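Side-chain contacts in neurotrypsin (Mus musculus, PDB 6H8M), which acts as a secreted, multidomain serine protease of the brain with a role in neuronal plasticity; this chain is its third scavenger receptor cysteine-rich domain: residues D10-N13 against K14-R18; E20-N24 against G25-T29; K74-G77 against N78-A81; C95-S98 against E99-G102. One frame throughout, in Å; residues are numbered along the deposited sequence.

Contact 1 (D10-N13 against K14-R18)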
ATOM      1  N   ASP A  10       9.558   6.380   4.728  1.00 41.83           N
ATOM      2  CA  ASP A  10      10.347   7.149   3.760  1.00 46.17           C
ATOM      3  C   ASP A  10       9.576   8.317   3.117  1.00 46.21           C
ATOM      4  O   ASP A  10      10.074   8.862   2.123  1.00 44.80           O
ATOM      5  CB  ASP A  10      10.958   6.276   2.666  1.00 42.17           C
ATOM      6  CG  ASP A  10      12.126   5.443   3.109  1.00 54.25           C
ATOM      7  OD1 ASP A  10      12.773   5.817   4.085  1.00 53.66           O
ATOM      8  OD2 ASP A  10      12.406   4.457   2.465  1.00 51.14           O
ATOM      9  N   GLY A  11       8.469   8.716   3.704  1.00 42.88           N
ATOM     10  CA  GLY A  11       7.724   9.917   3.340  1.00 42.62           C
ATOM     11  C   GLY A  11       8.337  11.152   3.964  1.00 49.49           C
ATOM     12  O   GLY A  11       9.125  11.060   4.838  1.00 46.41           O
ATOM     13  N   GLU A  12       7.892  12.315   3.515  1.00 49.47           N
ATOM     14  CA  GLU A  12       8.386  13.617   4.123  1.00 54.76           C
ATOM     15  C   GLU A  12       7.701  13.857   5.460  1.00 54.50           C
ATOM     16  O   GLU A  12       8.114  14.684   6.204  1.00 55.28           O
ATOM     17  CB  GLU A  12       8.162  14.749   3.127  1.00 59.22           C
ATOM     18  CG  GLU A  12       9.033  14.588   1.896  1.00 66.63           C
ATOM     19  CD  GLU A  12       9.666  15.886   1.401  1.00 88.58           C
ATOM     20  OE1 GLU A  12       9.375  16.962   1.998  1.00103.16           O
ATOM     21  OE2 GLU A  12      10.460  15.825   0.425  1.00105.47           O
ATOM     22  N   ASN A  13       6.566  13.229   5.725  1.00 45.34           N
ATOM     23  CA  ASN A  13       5.833  13.334   6.982  1.00 50.84           C
ATOM     24  C   ASN A  13       5.099  12.000   7.212  1.00 49.15           C
ATOM     25  O   ASN A  13       5.130  11.110   6.358  1.00 45.15           O
ATOM     26  CB  ASN A  13       4.857  14.523   6.988  1.00 53.90           C
ATOM     27  CG  ASN A  13       3.941  14.428   5.783  1.00 60.42           C
ATOM     28  OD1 ASN A  13       3.064  13.587   5.715  1.00 53.61           O
ATOM     29  ND2 ASN A  13       4.130  15.297   4.809  1.00 61.75           N
ATOM     30  N   LYS A  14       4.396  11.871   8.340  1.00 46.33           N
ATOM     31  CA  LYS A  14       3.884  10.560   8.756  1.00 51.21           C
ATOM     32  C   LYS A  14       2.635  10.209   7.951  1.00 51.03           C
ATOM     33  O   LYS A  14       2.228   9.075   7.999  1.00 48.29           O
ATOM     34  CB  LYS A  14       3.577  10.539  10.255  1.00 60.75           C
ATOM     35  CG  LYS A  14       2.524  11.527  10.703  1.00 72.36           C
ATOM     36  CD  LYS A  14       2.323  11.544  12.238  1.00 82.64           C
ATOM     37  CE  LYS A  14       1.401  12.660  12.682  1.00 90.73           C
ATOM     38  NZ  LYS A  14       0.194  12.721  11.815  1.00 93.14           N
ATOM     39  N   LYS A  15       2.091  11.142   7.161  1.00 46.10           N
ATOM     40  CA  LYS A  15       0.890  10.903   6.386  1.00 46.52           C
ATOM     41  C   LYS A  15       1.174  10.400   4.975  1.00 42.03           C
ATOM     42  O   LYS A  15       0.224  10.183   4.258  1.00 44.14           O
ATOM     43  CB  LYS A  15       0.052  12.189   6.293  1.00 50.86           C
ATOM     44  CG  LYS A  15      -0.708  12.498   7.557  1.00 60.03           C
ATOM     45  CD  LYS A  15      -1.712  13.622   7.354  1.00 65.34           C
ATOM     46  CE  LYS A  15      -2.097  14.289   8.666  1.00 68.06           C
ATOM     47  NZ  LYS A  15      -3.348  15.062   8.512  1.00 72.66           N
ATOM     48  N   GLU A  16       2.436  10.105   4.605  1.00 42.16           N
ATOM     49  CA  GLU A  16       2.716   9.588   3.298  1.00 36.35           C
ATOM     50  C   GLU A  16       3.958   8.693   3.377  1.00 37.21           C
ATOM     51  O   GLU A  16       4.693   8.694   4.330  1.00 38.84           O
ATOM     52  CB  GLU A  16       3.010  10.720   2.327  1.00 39.62           C
ATOM     53  CG  GLU A  16       4.312  11.450   2.638  1.00 41.61           C
ATOM     54  CD  GLU A  16       4.704  12.566   1.681  1.00 48.43           C
ATOM     55  OE1 GLU A  16       3.809  13.143   1.063  1.00 51.36           O
ATOM     56  OE2 GLU A  16       5.909  12.848   1.583  1.00 48.77           O
ATOM     57  N   GLY A  17       4.063   7.779   2.430  1.00 35.62           N
ATOM     58  CA  GLY A  17       5.272   6.990   2.280  1.00 33.69           C
ATOM     59  C   GLY A  17       4.997   5.653   1.590  1.00 33.38           C
ATOM     60  O   GLY A  17       3.836   5.392   1.160  1.00 34.18           O
ATOM     61  N   ARG A  18       6.030   4.805   1.532  1.00 32.75           N
ATOM     62  CA  ARG A  18       5.892   3.437   0.968  1.00 33.92           C
ATOM     63  C   ARG A  18       5.123   2.588   1.990  1.00 33.93           C
ATOM     64  O   ARG A  18       5.479   2.638   3.184  1.00 35.34           O
ATOM     65  CB  ARG A  18       7.276   2.841   0.695  1.00 35.40           C
ATOM     66  CG  ARG A  18       7.245   1.429   0.128  1.00 35.47           C
ATOM     67  CD  ARG A  18       8.635   0.862  -0.087  1.00 37.72           C
ATOM     68  NE  ARG A  18       9.399   0.783   1.150  1.00 37.80           N
ATOM     69  CZ  ARG A  18      10.174   1.754   1.620  1.00 40.67           C
ATOM     70  NH1 ARG A  18      10.291   2.889   0.952  1.00 39.23           N
ATOM     71  NH2 ARG A  18      10.829   1.588   2.754  1.00 42.37           N
TER
HETATM   72  O   HOH W   1       6.705   7.915   5.974  1.00 43.67           O
HETATM   73  O   HOH W   2       2.029  14.038   3.238  1.00 57.77           O

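Contact 2 (E20-N24 against G25-T29)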
ATOM      1  N   GLU A  20       4.211  -0.542   4.101  1.00 35.92           N
ATOM      2  CA  GLU A  20       4.766  -1.788   4.561  1.00 38.06           C
ATOM      3  C   GLU A  20       3.711  -2.493   5.415  1.00 38.95           C
ATOM      4  O   GLU A  20       2.960  -1.858   6.189  1.00 39.67           O
ATOM      5  CB  GLU A  20       6.109  -1.582   5.271  1.00 39.84           C
ATOM      6  CG  GLU A  20       7.142  -1.022   4.268  1.00 41.08           C
ATOM      7  CD  GLU A  20       8.596  -1.000   4.618  1.00 48.94           C
ATOM      8  OE1 GLU A  20       9.415  -0.853   3.670  1.00 46.10           O
ATOM      9  OE2 GLU A  20       8.856  -1.128   5.811  1.00 49.37           O
ATOM     10  N   VAL A  21       3.687  -3.824   5.297  1.00 38.19           N
ATOM     11  CA  VAL A  21       2.721  -4.608   6.008  1.00 37.85           C
ATOM     12  C   VAL A  21       3.436  -5.769   6.688  1.00 38.78           C
ATOM     13  O   VAL A  21       4.457  -6.257   6.186  1.00 40.04           O
ATOM     14  CB  VAL A  21       1.632  -5.132   5.074  1.00 44.99           C
ATOM     15  CG1 VAL A  21       1.027  -4.006   4.275  1.00 55.58           C
ATOM     16  CG2 VAL A  21       2.210  -6.150   4.100  1.00 50.73           C
ATOM     17  N   PHE A  22       2.939  -6.174   7.863  1.00 38.09           N
ATOM     18  CA  PHE A  22       3.616  -7.170   8.667  1.00 40.02           C
ATOM     19  C   PHE A  22       2.836  -8.487   8.563  1.00 43.47           C
ATOM     20  O   PHE A  22       1.688  -8.560   8.964  1.00 40.64           O
ATOM     21  CB  PHE A  22       3.692  -6.756  10.138  1.00 42.57           C
ATOM     22  CG  PHE A  22       4.550  -7.668  10.981  1.00 46.30           C
ATOM     23  CD1 PHE A  22       5.922  -7.482  10.995  1.00 45.24           C
ATOM     24  CD2 PHE A  22       4.018  -8.752  11.689  1.00 48.78           C
ATOM     25  CE1 PHE A  22       6.736  -8.306  11.749  1.00 48.58           C
ATOM     26  CE2 PHE A  22       4.845  -9.586  12.439  1.00 50.09           C
ATOM     27  CZ  PHE A  22       6.196  -9.361  12.468  1.00 48.64           C
ATOM     28  N   VAL A  23       3.480  -9.466   7.946  1.00 41.86           N
ATOM     29  CA  VAL A  23       2.864 -10.758   7.540  1.00 46.02           C
ATOM     30  C   VAL A  23       3.930 -11.830   7.743  1.00 47.79           C
ATOM     31  O   VAL A  23       5.062 -11.614   7.366  1.00 46.20           O
ATOM     32  CB  VAL A  23       2.469 -10.711   6.057  1.00 46.51           C
ATOM     33  CG1 VAL A  23       1.823 -12.002   5.590  1.00 51.59           C
ATOM     34  CG2 VAL A  23       1.487  -9.594   5.759  1.00 49.54           C
ATOM     35  N   ASN A  24       3.569 -13.001   8.276  1.00 47.29           N
ATOM     36  CA  ASN A  24       4.500 -14.103   8.362  1.00 50.55           C
ATOM     37  C   ASN A  24       5.805 -13.694   9.046  1.00 51.75           C
ATOM     38  O   ASN A  24       6.876 -14.056   8.601  1.00 51.61           O
ATOM     39  CB  ASN A  24       4.733 -14.663   6.953  1.00 50.52           C
ATOM     40  CG  ASN A  24       3.517 -15.430   6.472  1.00 51.52           C
ATOM     41  OD1 ASN A  24       2.777 -15.946   7.280  1.00 50.48           O
ATOM     42  ND2 ASN A  24       3.290 -15.440   5.178  1.00 51.61           N
ATOM     43  N   GLY A  25       5.699 -12.900  10.102  1.00 48.40           N
ATOM     44  CA  GLY A  25       6.817 -12.581  10.982  1.00 51.61           C
ATOM     45  C   GLY A  25       7.726 -11.511  10.422  1.00 51.28           C
ATOM     46  O   GLY A  25       8.761 -11.257  11.008  1.00 51.79           O
ATOM     47  N   GLN A  26       7.413 -10.897   9.275  1.00 48.60           N
ATOM     48  CA  GLN A  26       8.307  -9.888   8.684  1.00 48.46           C
ATOM     49  C   GLN A  26       7.552  -8.699   8.097  1.00 45.14           C
ATOM     50  O   GLN A  26       6.483  -8.830   7.529  1.00 41.30           O
ATOM     51  CB  GLN A  26       9.119 -10.395   7.488  1.00 48.30           C
ATOM     52  CG  GLN A  26      10.154 -11.421   7.885  1.00 58.32           C
ATOM     53  CD  GLN A  26      10.926 -11.852   6.663  1.00 63.34           C
ATOM     54  OE1 GLN A  26      10.608 -12.848   6.027  1.00 66.21           O
ATOM     55  NE2 GLN A  26      11.901 -11.048   6.282  1.00 66.45           N
ATOM     56  N   TRP A  27       8.211  -7.528   8.171  1.00 44.76           N
ATOM     57  CA  TRP A  27       7.752  -6.384   7.414  1.00 43.71           C
ATOM     58  C   TRP A  27       8.092  -6.561   5.930  1.00 44.92           C
ATOM     59  O   TRP A  27       9.176  -6.976   5.596  1.00 44.72           O
ATOM     60  CB  TRP A  27       8.364  -5.064   7.925  1.00 44.55           C
ATOM     61  CG  TRP A  27       7.823  -4.651   9.250  1.00 42.56           C
ATOM     62  CD1 TRP A  27       8.380  -4.844  10.493  1.00 44.48           C
ATOM     63  CD2 TRP A  27       6.548  -4.033   9.474  1.00 39.86           C
ATOM     64  NE1 TRP A  27       7.541  -4.314  11.444  1.00 44.62           N
ATOM     65  CE2 TRP A  27       6.409  -3.847  10.852  1.00 43.60           C
ATOM     66  CE3 TRP A  27       5.498  -3.652   8.647  1.00 39.20           C
ATOM     67  CZ2 TRP A  27       5.296  -3.225  11.408  1.00 43.79           C
ATOM     68  CZ3 TRP A  27       4.416  -3.004   9.180  1.00 37.13           C
ATOM     69  CH2 TRP A  27       4.294  -2.847  10.556  1.00 39.90           C
ATOM     70  N   GLY A  28       7.145  -6.252   5.042  1.00 38.84           N
ATOM     71  CA  GLY A  28       7.397  -6.331   3.601  1.00 41.42           C
ATOM     72  C   GLY A  28       6.498  -5.397   2.838  1.00 40.39           C
ATOM     73  O   GLY A  28       5.677  -4.674   3.438  1.00 41.01           O
ATOM     74  N   THR A  29       6.631  -5.380   1.535  1.00 39.67           N
ATOM     75  CA  THR A  29       5.994  -4.331   0.724  1.00 39.73           C
ATOM     76  C   THR A  29       4.823  -4.911  -0.053  1.00 41.65           C
ATOM     77  O   THR A  29       4.516  -6.072   0.048  1.00 43.75           O
ATOM     78  CB  THR A  29       7.044  -3.689  -0.196  1.00 41.20           C
ATOM     79  OG1 THR A  29       7.688  -4.704  -0.975  1.00 42.34           O
ATOM     80  CG2 THR A  29       8.152  -3.100   0.645  1.00 41.25           C
TER
HETATM   81  O   HOH W   3       7.704 -13.425   5.534  1.00 65.47           O

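Contact 3 (K74-G77 against N78-A81)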
ATOM      1  N   LYS A  74      -7.261  -6.327  -4.795  1.00 67.96           N
ATOM      2  CA  LYS A  74      -8.470  -5.709  -5.352  1.00 69.90           C
ATOM      3  C   LYS A  74      -9.244  -5.044  -4.212  1.00 65.39           C
ATOM      4  O   LYS A  74      -9.564  -5.676  -3.251  1.00 69.11           O
ATOM      5  CB  LYS A  74      -9.381  -6.720  -6.055  1.00 80.30           C
ATOM      6  CG  LYS A  74     -10.493  -6.102  -6.902  1.00 87.70           C
ATOM      7  CD  LYS A  74     -11.224  -7.101  -7.809  1.00 98.11           C
ATOM      8  CE  LYS A  74     -12.436  -6.496  -8.477  1.00103.14           C
ATOM      9  NZ  LYS A  74     -12.891  -7.296  -9.643  1.00113.88           N
ATOM     10  N   CYS A  75      -9.434  -3.730  -4.298  1.00 67.37           N
ATOM     11  CA  CYS A  75     -10.144  -2.926  -3.287  1.00 65.25           C
ATOM     12  C   CYS A  75     -11.305  -2.249  -4.048  1.00 65.26           C
ATOM     13  O   CYS A  75     -11.110  -1.761  -5.177  1.00 66.55           O
ATOM     14  CB  CYS A  75      -9.221  -1.864  -2.648  1.00 60.76           C
ATOM     15  SG  CYS A  75      -7.960  -2.501  -1.463  1.00 71.44           S
ATOM     16  N   THR A  76     -12.481  -2.138  -3.426  1.00 68.63           N
ATOM     17  CA  THR A  76     -13.527  -1.219  -3.916  1.00 64.47           C
ATOM     18  C   THR A  76     -13.157   0.241  -3.598  1.00 64.87           C
ATOM     19  O   THR A  76     -13.528   1.110  -4.341  1.00 63.43           O
ATOM     20  CB  THR A  76     -14.886  -1.528  -3.285  1.00 67.56           C
ATOM     21  OG1 THR A  76     -14.772  -1.101  -1.919  1.00 68.38           O
ATOM     22  CG2 THR A  76     -15.292  -2.978  -3.436  1.00 73.80           C
ATOM     23  N   GLY A  77     -12.374   0.481  -2.509  1.00 62.63           N
ATOM     24  CA  GLY A  77     -12.107   1.829  -2.030  1.00 57.36           C
ATOM     25  C   GLY A  77     -12.852   2.176  -0.763  1.00 59.36           C
ATOM     26  O   GLY A  77     -12.494   3.149  -0.069  1.00 60.60           O
ATOM     27  N   ASN A  78     -13.827   1.339  -0.399  1.00 61.46           N
ATOM     28  CA  ASN A  78     -14.701   1.578   0.723  1.00 66.75           C
ATOM     29  C   ASN A  78     -14.271   0.817   1.984  1.00 68.35           C
ATOM     30  O   ASN A  78     -14.834   1.065   3.025  1.00 73.50           O
ATOM     31  CB  ASN A  78     -16.151   1.220   0.352  1.00 72.89           C
ATOM     32  CG  ASN A  78     -16.643   2.092  -0.777  1.00 74.81           C
ATOM     33  OD1 ASN A  78     -16.304   3.268  -0.807  1.00 83.01           O
ATOM     34  ND2 ASN A  78     -17.375   1.535  -1.732  1.00 78.48           N
ATOM     35  N   GLU A  79     -13.304  -0.101   1.877  1.00 65.57           N
ATOM     36  CA  GLU A  79     -12.944  -1.002   2.996  1.00 63.50           C
ATOM     37  C   GLU A  79     -12.350  -0.173   4.131  1.00 64.83           C
ATOM     38  O   GLU A  79     -11.685   0.870   3.885  1.00 60.11           O
ATOM     39  CB  GLU A  79     -11.932  -2.059   2.542  1.00 63.87           C
ATOM     40  CG  GLU A  79     -12.441  -3.007   1.475  1.00 64.11           C
ATOM     41  CD  GLU A  79     -12.338  -2.649   0.005  1.00 65.86           C
ATOM     42  OE1 GLU A  79     -12.089  -1.483  -0.343  1.00 60.54           O
ATOM     43  OE2 GLU A  79     -12.500  -3.557  -0.809  1.00 68.17           O
ATOM     44  N   LYS A  80     -12.558  -0.642   5.372  1.00 65.20           N
ATOM     45  CA  LYS A  80     -12.025   0.018   6.556  1.00 69.95           C
ATOM     46  C   LYS A  80     -10.601  -0.477   6.805  1.00 64.51           C
ATOM     47  O   LYS A  80      -9.920   0.059   7.643  1.00 67.02           O
ATOM     48  CB  LYS A  80     -12.921  -0.218   7.782  1.00 79.17           C
ATOM     49  CG  LYS A  80     -14.166   0.673   7.842  1.00 87.96           C
ATOM     50  CD  LYS A  80     -15.093   0.341   9.005  1.00 96.67           C
ATOM     51  CE  LYS A  80     -16.492   0.895   8.830  1.00 97.91           C
ATOM     52  NZ  LYS A  80     -17.326   0.627  10.027  1.00105.56           N
ATOM     53  N   ALA A  81     -10.187  -1.546   6.126  1.00 63.51           N
ATOM     54  CA  ALA A  81      -8.893  -2.181   6.465  1.00 61.34           C
ATOM     55  C   ALA A  81      -8.426  -2.992   5.268  1.00 61.70           C
ATOM     56  O   ALA A  81      -9.236  -3.570   4.547  1.00 56.59           O
ATOM     57  CB  ALA A  81      -9.000  -3.050   7.683  1.00 66.25           C
TER

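Contact 4 (C95-S98 against E99-G102)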
ATOM      1  N   CYS A  95       7.030  -9.537  -9.416  1.00 69.77           N
ATOM      2  CA  CYS A  95       7.194  -8.156  -8.916  1.00 63.52           C
ATOM      3  C   CYS A  95       8.595  -7.933  -8.335  1.00 57.89           C
ATOM      4  O   CYS A  95       9.175  -8.826  -7.822  1.00 57.74           O
ATOM      5  CB  CYS A  95       6.121  -7.816  -7.881  1.00 68.88           C
ATOM      6  SG  CYS A  95       4.526  -7.429  -8.650  1.00 72.11           S
ATOM      7  N   ARG A  96       9.112  -6.694  -8.386  1.00 53.70           N
ATOM      8  CA  ARG A  96      10.418  -6.305  -7.850  1.00 52.25           C
ATOM      9  C   ARG A  96      10.176  -5.079  -6.968  1.00 50.12           C
ATOM     10  O   ARG A  96       9.092  -4.459  -7.089  1.00 47.07           O
ATOM     11  CB  ARG A  96      11.433  -5.954  -8.946  1.00 60.68           C
ATOM     12  CG  ARG A  96      11.707  -7.048  -9.984  1.00 74.96           C
ATOM     13  CD  ARG A  96      12.935  -6.833 -10.866  1.00 85.09           C
ATOM     14  NE  ARG A  96      14.139  -7.033 -10.052  1.00 95.25           N
ATOM     15  CZ  ARG A  96      15.318  -7.512 -10.461  1.00101.13           C
ATOM     16  NH1 ARG A  96      15.512  -7.908 -11.707  1.00103.39           N
ATOM     17  NH2 ARG A  96      16.313  -7.588  -9.593  1.00107.32           N
ATOM     18  N   HIS A  97      11.151  -4.752  -6.114  1.00 44.81           N
ATOM     19  CA  HIS A  97      10.988  -3.622  -5.179  1.00 45.62           C
ATOM     20  C   HIS A  97      10.889  -2.273  -5.904  1.00 43.87           C
ATOM     21  O   HIS A  97      10.379  -1.285  -5.348  1.00 41.99           O
ATOM     22  CB  HIS A  97      12.070  -3.649  -4.089  1.00 47.48           C
ATOM     23  CG  HIS A  97      11.799  -4.630  -2.999  1.00 50.46           C
ATOM     24  ND1 HIS A  97      10.745  -4.452  -2.106  1.00 47.66           N
ATOM     25  CD2 HIS A  97      12.408  -5.790  -2.665  1.00 50.30           C
ATOM     26  CE1 HIS A  97      10.737  -5.484  -1.261  1.00 46.72           C
ATOM     27  NE2 HIS A  97      11.754  -6.301  -1.562  1.00 49.86           N
ATOM     28  N   SER A  98      11.342  -2.219  -7.142  1.00 44.41           N
ATOM     29  CA  SER A  98      11.176  -1.038  -7.991  1.00 46.11           C
ATOM     30  C   SER A  98       9.696  -0.712  -8.253  1.00 47.95           C
ATOM     31  O   SER A  98       9.417   0.376  -8.685  1.00 45.91           O
ATOM     32  CB  SER A  98      11.965  -1.218  -9.248  1.00 51.91           C
ATOM     33  OG  SER A  98      11.533  -2.356  -9.953  1.00 54.72           O
ATOM     34  N   GLU A  99       8.767  -1.632  -7.951  1.00 44.08           N
ATOM     35  CA  GLU A  99       7.313  -1.468  -8.147  1.00 44.83           C
ATOM     36  C   GLU A  99       6.568  -1.327  -6.811  1.00 42.43           C
ATOM     37  O   GLU A  99       5.323  -1.375  -6.769  1.00 42.90           O
ATOM     38  CB  GLU A  99       6.765  -2.686  -8.922  1.00 51.44           C
ATOM     39  CG  GLU A  99       7.346  -2.831 -10.327  1.00 54.28           C
ATOM     40  CD  GLU A  99       7.192  -4.242 -10.883  1.00 69.15           C
ATOM     41  OE1 GLU A  99       7.931  -5.128 -10.457  1.00 61.86           O
ATOM     42  OE2 GLU A  99       6.293  -4.452 -11.708  1.00 77.12           O
ATOM     43  N   ASP A 100       7.295  -1.059  -5.726  1.00 40.94           N
ATOM     44  CA  ASP A 100       6.674  -0.946  -4.399  1.00 42.06           C
ATOM     45  C   ASP A 100       5.654   0.187  -4.374  1.00 38.40           C
ATOM     46  O   ASP A 100       5.911   1.304  -4.907  1.00 40.58           O
ATOM     47  CB  ASP A 100       7.708  -0.738  -3.298  1.00 40.61           C
ATOM     48  CG  ASP A 100       8.459  -2.028  -2.921  1.00 48.52           C
ATOM     49  OD1 ASP A 100       7.997  -3.150  -3.288  1.00 45.83           O
ATOM     50  OD2 ASP A 100       9.479  -1.903  -2.221  1.00 44.52           O
ATOM     51  N   ALA A 101       4.506  -0.066  -3.738  1.00 36.64           N
ATOM     52  CA  ALA A 101       3.392   0.874  -3.692  1.00 36.26           C
ATOM     53  C   ALA A 101       3.533   1.824  -2.501  1.00 35.72           C
ATOM     54  O   ALA A 101       4.088   1.434  -1.453  1.00 36.96           O
ATOM     55  CB  ALA A 101       2.117   0.039  -3.551  1.00 41.54           C
ATOM     56  N   GLY A 102       2.869   2.957  -2.641  1.00 34.87           N
ATOM     57  CA  GLY A 102       2.873   4.007  -1.652  1.00 36.11           C
ATOM     58  C   GLY A 102       1.586   4.772  -1.648  1.00 35.02           C
ATOM     59  O   GLY A 102       0.769   4.577  -2.555  1.00 38.22           O
TER
HETATM   60  O   HOH W   4       6.617  -4.506  -5.505  1.00 49.80           O

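Contact 1 (D10-N13 against K14-R18)
D10-N13 and K14-R18 form the connection between strands 6-10 and 18-23, a loop that doubles back on itself and is tied at its base by the salt bridge of D10 with R18. The two side chains run alongside each other in the same direction. R18 grips a single oxygen end-on with both terminal nitrogens: NH1 is 3.0 Å from D10 OD2, and NH2 makes a longer bond to that same atom. OD2 lies almost in the guanidinium plane, whereas the carboxylate is turned by 56° against it. NH1 therefore meets the anti side of OD2 and NH2 comes from above the carboxylate, both over the same face. The guanidinium has a second carboxylate partner in E20.

Further along, the chain turns through a type I beta turn from N13 to E16, whose closing bond from E16 N to N13 O is weak. An Asx turn overlaps it, with K15 N donating to N13 OD1 (3.0 Å) in the carbonyl plane, on a lone pair. N13 holds CG between its backbone N and carbonyl carbon (chi1 54°), which swings OD1 round to the K15 amide. E16 reaches back across the loop, and its OE2 accepts the N-H of E12 at 2.8 Å along a nearly straight line. Its carbonyl faces G11, where CA approaches E16 O at 3.4 Å in a CA-H...O contact. Water 1 links the same two residues, accepting from G11 N and donating to E16 O (2.7 Å). The K15 amine points out of the loop to D106.

Contact 2 (E20-N24 against G25-T29)
F22 and W27 pair across the beta hairpin of strands 20-23 and 26-29, and their rings carry most of the side-chain contact. F22 turns its edge to the face of the indole, the ring planes standing 65° apart in a T-shaped pair, with CD1 3.6 Å from W27 NE1. Beside this, the F22 CB sits squarely over the six-membered ring of W27, 3.7 Å from its centroid, a CH-pi contact. The phenyl ring also leans back over the turn, where CZ comes to 3.3 Å from G25 C, and Q26 N lies over one of its faces.

The backbone bonds come in two reciprocal pairs. V21 and G28 exchange N-H and C=O, each bond 2.9 Å from N to O, and V23 and Q26 do the same. The second pair closes a type I' turn with N24 and G25 at the corner, both at positive phi. Water 3 bridges N24 O and Q26 OE1.

Among its neighbours, the hairpin supplies two adjacent strands of the mixed five-stranded sheet. Strand 6-10 flanks it next to 20-23, with R7 making a cation-pi contact with W27 and a salt bridge to E20; strand 68-74 lies beside 26-29 and sends H69 to Q26 O.

Contact 3 (K74-G77 against N78-A81)
E79 folds its carboxylate back onto the backbone of T76 and G77, and the two oxygens share the work. OE2 accepts from T76 N at 3.0 Å with a nearly straight bond, and OE1 accepts from G77 N at 2.9 Å. Each oxygen uses its syn lone pair, the side facing its partner oxygen, so consecutive amides are held by a single carboxylate, which fixes the rotation of that group. The chain of E79 bends at chi2 (87°) to bring the acid back over the turn. Nearby, the C75 CB lies 3.7 Å from E79 OE1.

The turn itself is braced by T76. Its OG1 accepts the N-H of N78 at 3.0 Å, an ST turn. G77, at phi 106°, carries the bend between T76 and N78.

Outward from here, R45 NH1 of helix 37-46 donates to both G77 O and E79 O, so the helix holds the loop from its carbonyl side. C75 is disulfide-bonded to C85 and packs on H39 and V42 of that helix, V42 also touching E79. The loop connects strand 68-74 to its antiparallel neighbour 86-87 and packs against helix 37-46.

Contact 4 (C95-S98 against E99-G102)
A short 3-10 segment at H97-S98 turns the backbone, with E99 N bonded to R96 O (3.0 Å) and D100 N to H97 O (3.1 Å). From the end of the turn E99 sends its carboxylate back to the R96 amide at its start, and OE1 accepts from R96 N at 2.9 Å, met nearly along its C-O axis. The same oxygen comes to 3.5 Å from C95 CA.

H97 and D100, one turn apart, make the second side-chain bond, a histidine-carboxylate hydrogen bond. ND1 donates to D100 OD2 at 2.8 Å, in the ring plane and on the syn lone pair of the oxygen. The carboxylate stands almost upright to the imidazole, at 82°, and meets its edge.

All of this belongs to the loop that leads into strand 102-105 of the SRCR domain, with C95 at its head disulfide-bonded to C31. D100 is buried, and its two oxygens are well supplied: OD2 also accepts from G64 N, while OD1 is bonded to T29 OG1. Water 4 joins the same site, donating to D100 OD1 (2.9 Å) and to R96 O, so it ties the carboxylate to the R96 carbonyl, just ahead of the 3-10 segment. On the far side of the imidazole, NE2 is bonded to G66 O, which fixes the ring at both nitrogens and is consistent with both carrying protons and the ring being positively charged beside D100.

All four contacts are local turns in one SRCR domain, each about 10 to 12 Å from its centre. Contacts 1 and 2 are partly buried; 3 and 4 are surface contacts by exposure, though 4 includes the buried D100. Contacts 1, 2 and 4 meet one another: R18 packs on T29, D100 and A101 and is salt-bridged to E20 of contact 2, so charge as well as packing joins contacts 1 and 2. Contact 3 stands apart, about 10 Å from contact 2 at nearest atoms. Contact 2 alone relies on stacked rings and sheet pairing. In contacts 1, 3 and 4 a glutamate side chain reaches back to an earlier backbone N-H, and contact 1 adds the ion pair.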